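Long-range contact in effector protein Lem4 (lpg1101) (Legionella pneumophila subsp. pneumophila, PDB 6CGK), which is a membrane-associated protein tyrosine phosphatase of the haloacid dehalogenase superfamily, translocated into host cells as a bacterial effector: residues P147-D155 against W188-C199. The protein carries 1 engineered substitution. Numbering follows the deposited sequence.
With MG (magnesium ion), chain C.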
ATOM      1  N   PRO A 147      -6.087 -16.365  -8.943  1.00 30.63           N
ATOM      2  CA  PRO A 147      -7.342 -15.769  -8.469  1.00 31.34           C
ATOM      3  C   PRO A 147      -7.563 -16.052  -6.996  1.00 35.78           C
ATOM      4  O   PRO A 147      -7.138 -17.078  -6.468  1.00 34.02           O
ATOM      5  CB  PRO A 147      -8.416 -16.464  -9.318  1.00 32.89           C
ATOM      6  CG  PRO A 147      -7.751 -17.575  -9.961  1.00 38.93           C
ATOM      7  CD  PRO A 147      -6.298 -17.312 -10.042  1.00 30.53           C
ATOM      8  N   GLY A 148      -8.306 -15.164  -6.364  1.00 35.61           N
ATOM      9  CA  GLY A 148      -8.603 -15.299  -4.946  1.00 33.89           C
ATOM     10  C   GLY A 148      -9.105 -13.964  -4.407  1.00 35.35           C
ATOM     11  O   GLY A 148      -9.739 -13.194  -5.122  1.00 36.57           O
ATOM     12  N   PHE A 149      -8.773 -13.693  -3.159  1.00 33.13           N
ATOM     13  CA  PHE A 149      -9.303 -12.518  -2.492  1.00 30.94           C
ATOM     14  C   PHE A 149      -8.524 -11.276  -2.888  1.00 34.20           C
ATOM     15  O   PHE A 149      -7.297 -11.312  -3.014  1.00 33.37           O
ATOM     16  CB  PHE A 149      -9.249 -12.713  -0.974  1.00 35.96           C
ATOM     17  CG  PHE A 149      -9.701 -11.522  -0.196  1.00 40.87           C
ATOM     18  CD1 PHE A 149     -11.038 -11.166  -0.148  1.00 42.65           C
ATOM     19  CD2 PHE A 149      -8.784 -10.761   0.506  1.00 38.24           C
ATOM     20  CE1 PHE A 149     -11.454 -10.054   0.598  1.00 44.82           C
ATOM     21  CE2 PHE A 149      -9.190  -9.641   1.252  1.00 41.74           C
ATOM     22  CZ  PHE A 149     -10.528  -9.298   1.299  1.00 38.71           C
ATOM     23  N   ARG A 150      -9.244 -10.176  -3.101  1.00 31.58           N
ATOM     24  CA  ARG A 150      -8.626  -8.890  -3.420  1.00 31.19           C
ATOM     25  C   ARG A 150      -9.240  -7.802  -2.557  1.00 34.43           C
ATOM     26  O   ARG A 150     -10.466  -7.632  -2.535  1.00 33.87           O
ATOM     27  CB  ARG A 150      -8.792  -8.507  -4.908  1.00 29.10           C
ATOM     28  CG  ARG A 150      -8.080  -9.418  -5.907  1.00 30.49           C
ATOM     29  CD  ARG A 150      -6.552  -9.401  -5.712  1.00 29.13           C
ATOM     30  NE  ARG A 150      -5.880 -10.258  -6.713  1.00 28.10           N
ATOM     31  CZ  ARG A 150      -5.708 -11.577  -6.581  1.00 28.88           C
ATOM     32  NH1 ARG A 150      -6.155 -12.211  -5.497  1.00 29.91           N
ATOM     33  NH2 ARG A 150      -5.074 -12.266  -7.525  1.00 30.27           N
ATOM     34  N   LEU A 151      -8.382  -7.059  -1.864  1.00 30.28           N
ATOM     35  CA  LEU A 151      -8.779  -5.876  -1.116  1.00 30.67           C
ATOM     36  C   LEU A 151      -8.089  -4.679  -1.755  1.00 31.68           C
ATOM     37  O   LEU A 151      -6.888  -4.739  -2.035  1.00 34.22           O
ATOM     38  CB  LEU A 151      -8.394  -6.003   0.368  1.00 35.04           C
ATOM     39  CG  LEU A 151      -8.591  -4.758   1.241  1.00 38.33           C
ATOM     40  CD1 LEU A 151     -10.048  -4.312   1.269  1.00 43.81           C
ATOM     41  CD2 LEU A 151      -8.076  -5.010   2.654  1.00 42.06           C
ATOM     42  N   ILE A 152      -8.852  -3.616  -2.028  1.00 30.76           N
ATOM     43  CA  ILE A 152      -8.324  -2.391  -2.633  1.00 30.77           C
ATOM     44  C   ILE A 152      -8.813  -1.230  -1.801  1.00 33.01           C
ATOM     45  O   ILE A 152     -10.026  -1.073  -1.616  1.00 31.15           O
ATOM     46  CB  ILE A 152      -8.800  -2.197  -4.081  1.00 29.08           C
ATOM     47  CG1 ILE A 152      -8.339  -3.340  -4.977  1.00 34.42           C
ATOM     48  CG2 ILE A 152      -8.375  -0.805  -4.606  1.00 38.23           C
ATOM     49  CD1 ILE A 152      -8.932  -3.224  -6.401  1.00 34.77           C
ATOM     50  N   CYS A 153      -7.880  -0.414  -1.317  1.00 29.81           N
ATOM     51  CA  CYS A 153      -8.196   0.811  -0.591  1.00 34.48           C
ATOM     52  C   CYS A 153      -7.555   2.006  -1.282  1.00 30.31           C
ATOM     53  O   CYS A 153      -6.345   2.004  -1.545  1.00 31.91           O
ATOM     54  CB  CYS A 153      -7.709   0.732   0.856  1.00 30.77           C
ATOM     55  SG  CYS A 153      -8.528  -0.576   1.755  1.00 35.31           S
ATOM     56  N   ASP A 154      -8.366   3.025  -1.579  1.00 31.46           N
ATOM     57  CA  ASP A 154      -7.862   4.265  -2.154  1.00 33.18           C
ATOM     58  C   ASP A 154      -8.725   5.418  -1.664  1.00 35.54           C
ATOM     59  O   ASP A 154      -9.941   5.275  -1.527  1.00 37.90           O
ATOM     60  CB  ASP A 154      -7.866   4.197  -3.684  1.00 38.87           C
ATOM     61  CG  ASP A 154      -6.845   5.109  -4.315  1.00 35.70           C
ATOM     62  OD1 ASP A 154      -6.707   6.265  -3.871  1.00 36.99           O
ATOM     63  OD2 ASP A 154      -6.178   4.667  -5.273  1.00 37.72           O
ATOM     64  N   ASP A 155      -8.090   6.558  -1.393  1.00 32.04           N
ATOM     65  CA  ASP A 155      -8.844   7.754  -1.028  1.00 33.87           C
ATOM     66  C   ASP A 155      -9.317   8.550  -2.243  1.00 39.96           C
ATOM     67  O   ASP A 155     -10.162   9.442  -2.096  1.00 40.10           O
ATOM     68  CB  ASP A 155      -8.006   8.663  -0.145  1.00 31.54           C
ATOM     69  CG  ASP A 155      -6.760   9.148  -0.851  1.00 31.76           C
ATOM     70  OD1 ASP A 155      -6.017   8.280  -1.334  1.00 33.80           O
ATOM     71  OD2 ASP A 155      -6.533  10.377  -0.934  1.00 36.51           O
ATOM     72  N   TRP A 188      -9.823   0.022   9.139  1.00 43.71           N
ATOM     73  CA  TRP A 188      -8.825  -1.033   8.963  1.00 40.24           C
ATOM     74  C   TRP A 188      -9.167  -2.278   9.773  1.00 46.62           C
ATOM     75  O   TRP A 188      -8.971  -3.407   9.301  1.00 42.26           O
ATOM     76  CB  TRP A 188      -7.439  -0.499   9.333  1.00 39.65           C
ATOM     77  CG  TRP A 188      -7.018   0.631   8.446  1.00 41.88           C
ATOM     78  CD1 TRP A 188      -6.960   1.957   8.770  1.00 48.75           C
ATOM     79  CD2 TRP A 188      -6.621   0.538   7.072  1.00 35.94           C
ATOM     80  NE1 TRP A 188      -6.539   2.703   7.681  1.00 37.98           N
ATOM     81  CE2 TRP A 188      -6.322   1.851   6.629  1.00 36.01           C
ATOM     82  CE3 TRP A 188      -6.467  -0.528   6.178  1.00 34.58           C
ATOM     83  CZ2 TRP A 188      -5.891   2.120   5.329  1.00 37.89           C
ATOM     84  CZ3 TRP A 188      -6.040  -0.263   4.898  1.00 38.86           C
ATOM     85  CH2 TRP A 188      -5.759   1.049   4.479  1.00 33.60           C
ATOM     86  N   GLY A 189      -9.694  -2.101  10.986  1.00 43.27           N
ATOM     87  CA  GLY A 189     -10.101  -3.252  11.776  1.00 44.90           C
ATOM     88  C   GLY A 189     -11.149  -4.099  11.079  1.00 44.74           C
ATOM     89  O   GLY A 189     -11.079  -5.331  11.100  1.00 44.60           O
ATOM     90  N   GLU A 190     -12.132  -3.453  10.448  1.00 50.54           N
ATOM     91  CA  GLU A 190     -13.123  -4.188   9.664  1.00 45.37           C
ATOM     92  C   GLU A 190     -12.495  -4.846   8.443  1.00 42.31           C
ATOM     93  O   GLU A 190     -12.895  -5.949   8.051  1.00 44.64           O
ATOM     94  CB  GLU A 190     -14.255  -3.257   9.250  1.00 46.51           C
ATOM     95  CG  GLU A 190     -15.212  -2.957  10.382  1.00 61.65           C
ATOM     96  CD  GLU A 190     -16.337  -2.028   9.972  1.00 71.98           C
ATOM     97  OE1 GLU A 190     -16.645  -1.084  10.738  1.00 74.79           O
ATOM     98  OE2 GLU A 190     -16.914  -2.238   8.883  1.00 74.01           O
ATOM     99  N   TYR A 191     -11.519  -4.185   7.817  1.00 42.92           N
ATOM    100  CA  TYR A 191     -10.865  -4.792   6.659  1.00 38.00           C
ATOM    101  C   TYR A 191     -10.042  -6.003   7.065  1.00 39.01           C
ATOM    102  O   TYR A 191      -9.937  -6.965   6.298  1.00 39.32           O
ATOM    103  CB  TYR A 191      -9.974  -3.782   5.928  1.00 38.03           C
ATOM    104  CG  TYR A 191     -10.637  -2.455   5.624  1.00 39.13           C
ATOM    105  CD1 TYR A 191     -12.023  -2.327   5.609  1.00 39.90           C
ATOM    106  CD2 TYR A 191      -9.872  -1.311   5.370  1.00 36.36           C
ATOM    107  CE1 TYR A 191     -12.628  -1.092   5.349  1.00 39.43           C
ATOM    108  CE2 TYR A 191     -10.472  -0.087   5.101  1.00 36.83           C
ATOM    109  CZ  TYR A 191     -11.845   0.013   5.097  1.00 40.55           C
ATOM    110  OH  TYR A 191     -12.442   1.235   4.850  1.00 46.80           O
ATOM    111  N   PHE A 192      -9.444  -5.974   8.259  1.00 39.89           N
ATOM    112  CA  PHE A 192      -8.754  -7.158   8.749  1.00 38.63           C
ATOM    113  C   PHE A 192      -9.736  -8.299   8.928  1.00 41.66           C
ATOM    114  O   PHE A 192      -9.444  -9.448   8.571  1.00 46.36           O
ATOM    115  CB  PHE A 192      -8.032  -6.850  10.061  1.00 39.80           C
ATOM    116  CG  PHE A 192      -7.040  -7.893  10.447  1.00 40.91           C
ATOM    117  CD1 PHE A 192      -5.833  -7.998   9.780  1.00 48.62           C
ATOM    118  CD2 PHE A 192      -7.318  -8.793  11.463  1.00 42.51           C
ATOM    119  CE1 PHE A 192      -4.920  -8.979  10.121  1.00 42.67           C
ATOM    120  CE2 PHE A 192      -6.404  -9.764  11.806  1.00 42.42           C
ATOM    121  CZ  PHE A 192      -5.200  -9.844  11.134  1.00 40.78           C
ATOM    122  N   LYS A 193     -10.918  -7.999   9.462  1.00 42.14           N
ATOM    123  CA  LYS A 193     -11.935  -9.031   9.566  1.00 47.62           C
ATOM    124  C   LYS A 193     -12.292  -9.572   8.185  1.00 49.12           C
ATOM    125  O   LYS A 193     -12.482 -10.782   8.017  1.00 47.65           O
ATOM    126  CB  LYS A 193     -13.164  -8.476  10.291  1.00 46.74           C
ATOM    127  CG  LYS A 193     -14.286  -9.479  10.418  1.00 54.22           C
ATOM    128  CD  LYS A 193     -15.512  -8.861  11.044  1.00 58.80           C
ATOM    129  CE  LYS A 193     -15.233  -8.362  12.443  1.00 60.68           C
ATOM    130  NZ  LYS A 193     -16.496  -8.410  13.223  1.00 65.96           N
ATOM    131  N   GLU A 194     -12.349  -8.694   7.174  1.00 44.90           N
ATOM    132  CA  GLU A 194     -12.684  -9.132   5.819  1.00 42.32           C
ATOM    133  C   GLU A 194     -11.624 -10.078   5.258  1.00 39.41           C
ATOM    134  O   GLU A 194     -11.958 -11.083   4.617  1.00 43.96           O
ATOM    135  CB  GLU A 194     -12.857  -7.923   4.888  1.00 43.29           C
ATOM    136  CG  GLU A 194     -14.034  -6.986   5.211  1.00 48.09           C
ATOM    137  CD  GLU A 194     -14.181  -5.831   4.200  1.00 58.20           C
ATOM    138  OE1 GLU A 194     -13.197  -5.514   3.481  1.00 45.54           O
ATOM    139  OE2 GLU A 194     -15.283  -5.237   4.129  1.00 62.34           O
ATOM    140  N   ILE A 195     -10.341  -9.774   5.474  1.00 37.93           N
ATOM    141  CA  ILE A 195      -9.295 -10.710   5.062  1.00 37.53           C
ATOM    142  C   ILE A 195      -9.526 -12.074   5.704  1.00 42.13           C
ATOM    143  O   ILE A 195      -9.613 -13.099   5.020  1.00 39.51           O
ATOM    144  CB  ILE A 195      -7.902 -10.170   5.418  1.00 36.06           C
ATOM    145  CG1 ILE A 195      -7.588  -8.914   4.614  1.00 34.63           C
ATOM    146  CG2 ILE A 195      -6.858 -11.237   5.165  1.00 41.02           C
ATOM    147  CD1 ILE A 195      -6.352  -8.173   5.129  1.00 34.97           C
ATOM    148  N   LEU A 196      -9.631 -12.107   7.034  1.00 43.26           N
ATOM    149  CA  LEU A 196      -9.740 -13.387   7.731  1.00 42.03           C
ATOM    150  C   LEU A 196     -11.006 -14.136   7.334  1.00 43.72           C
ATOM    151  O   LEU A 196     -11.009 -15.372   7.261  1.00 46.52           O
ATOM    152  CB  LEU A 196      -9.720 -13.168   9.248  1.00 51.12           C
ATOM    153  CG  LEU A 196      -8.434 -12.636   9.875  1.00 50.82           C
ATOM    154  CD1 LEU A 196      -8.550 -12.702  11.394  1.00 47.69           C
ATOM    155  CD2 LEU A 196      -7.237 -13.434   9.402  1.00 51.32           C
ATOM    156  N   THR A 197     -12.099 -13.403   7.104  1.00 54.19           N
ATOM    157  CA  THR A 197     -13.360 -14.032   6.706  1.00 57.84           C
ATOM    158  C   THR A 197     -13.293 -14.636   5.309  1.00 56.24           C
ATOM    159  O   THR A 197     -14.032 -15.577   5.015  1.00 58.50           O
ATOM    160  CB  THR A 197     -14.508 -13.016   6.760  1.00 65.71           C
ATOM    161  OG1 THR A 197     -14.618 -12.475   8.086  1.00 67.26           O
ATOM    162  CG2 THR A 197     -15.815 -13.680   6.388  1.00 61.67           C
ATOM    163  N   ASN A 198     -12.432 -14.119   4.433  1.00 48.79           N
ATOM    164  CA  ASN A 198     -12.390 -14.562   3.047  1.00 50.03           C
ATOM    165  C   ASN A 198     -11.138 -15.350   2.679  1.00 55.33           C
ATOM    166  O   ASN A 198     -11.017 -15.775   1.530  1.00 57.09           O
ATOM    167  CB  ASN A 198     -12.517 -13.359   2.105  1.00 57.40           C
ATOM    168  CG  ASN A 198     -13.873 -12.696   2.188  1.00 57.78           C
ATOM    169  OD1 ASN A 198     -14.811 -13.096   1.510  1.00 67.45           O
ATOM    170  ND2 ASN A 198     -13.983 -11.673   3.020  1.00 55.05           N
ATOM    171  N   CYS A 199     -10.197 -15.549   3.600  1.00 58.55           N
ATOM    172  CA  CYS A 199      -8.939 -16.242   3.305  1.00 53.78           C
ATOM    173  C   CYS A 199      -8.783 -17.374   4.319  1.00 52.84           C
ATOM    174  O   CYS A 199      -8.225 -17.176   5.403  1.00 51.92           O
ATOM    175  CB  CYS A 199      -7.742 -15.293   3.344  1.00 52.54           C
ATOM    176  SG  CYS A 199      -7.805 -13.894   2.172  1.00 52.85           S
TER
HETATM  177 MG    MG C 302      -3.977   8.623  -2.282  1.00 34.34          MG
HETATM  178  O   HOH W   1      -4.822   8.279  -4.154  1.00 33.97           O
HETATM  179  O   HOH W   2      -4.262  10.643  -2.468  1.00 32.44           O
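F149, L151 and C153 meet the helix 188-198 in the Rossmann-like core of the HAD domain, where strand 150-154 of the parallel sheet runs nearly antiparallel to it, at 165° and 9.8 Å between axes. No hydrogen bond joins the two; the packing is largely apolar. F149, with CG anti to its own N (chi1 177°), reaches in among the last turn of the helix, between I195 and N198: CE2 lies 3.8 Å from I195 CG1, and CD1 touches N198 CB at 3.5 Å. The N198 amide lies only 9° from coplanar with the F149 ring, and its ND2 donates to E194 O (2.6 Å), which holds the amide in place. Further along, L151 CD2 packs on Y191 CB at 4.0 Å, while L151 CD1 lies near the E194 carboxylate, whose OE1 is hydrogen-bonded to H179. Three sulfur-aromatic contacts, all oblique, are made: C199 SG meets the F149 ring at one end of the contact, and C153 SG meets the rings of Y191 (4.6 Å from the centroid) and W188 at the other. Beyond C153 the strand leads into the active site, where N23, an engineered residue, and D25 complete the protein ligands of the magnesium ion, bound by D155 OD1 at 2.3 Å.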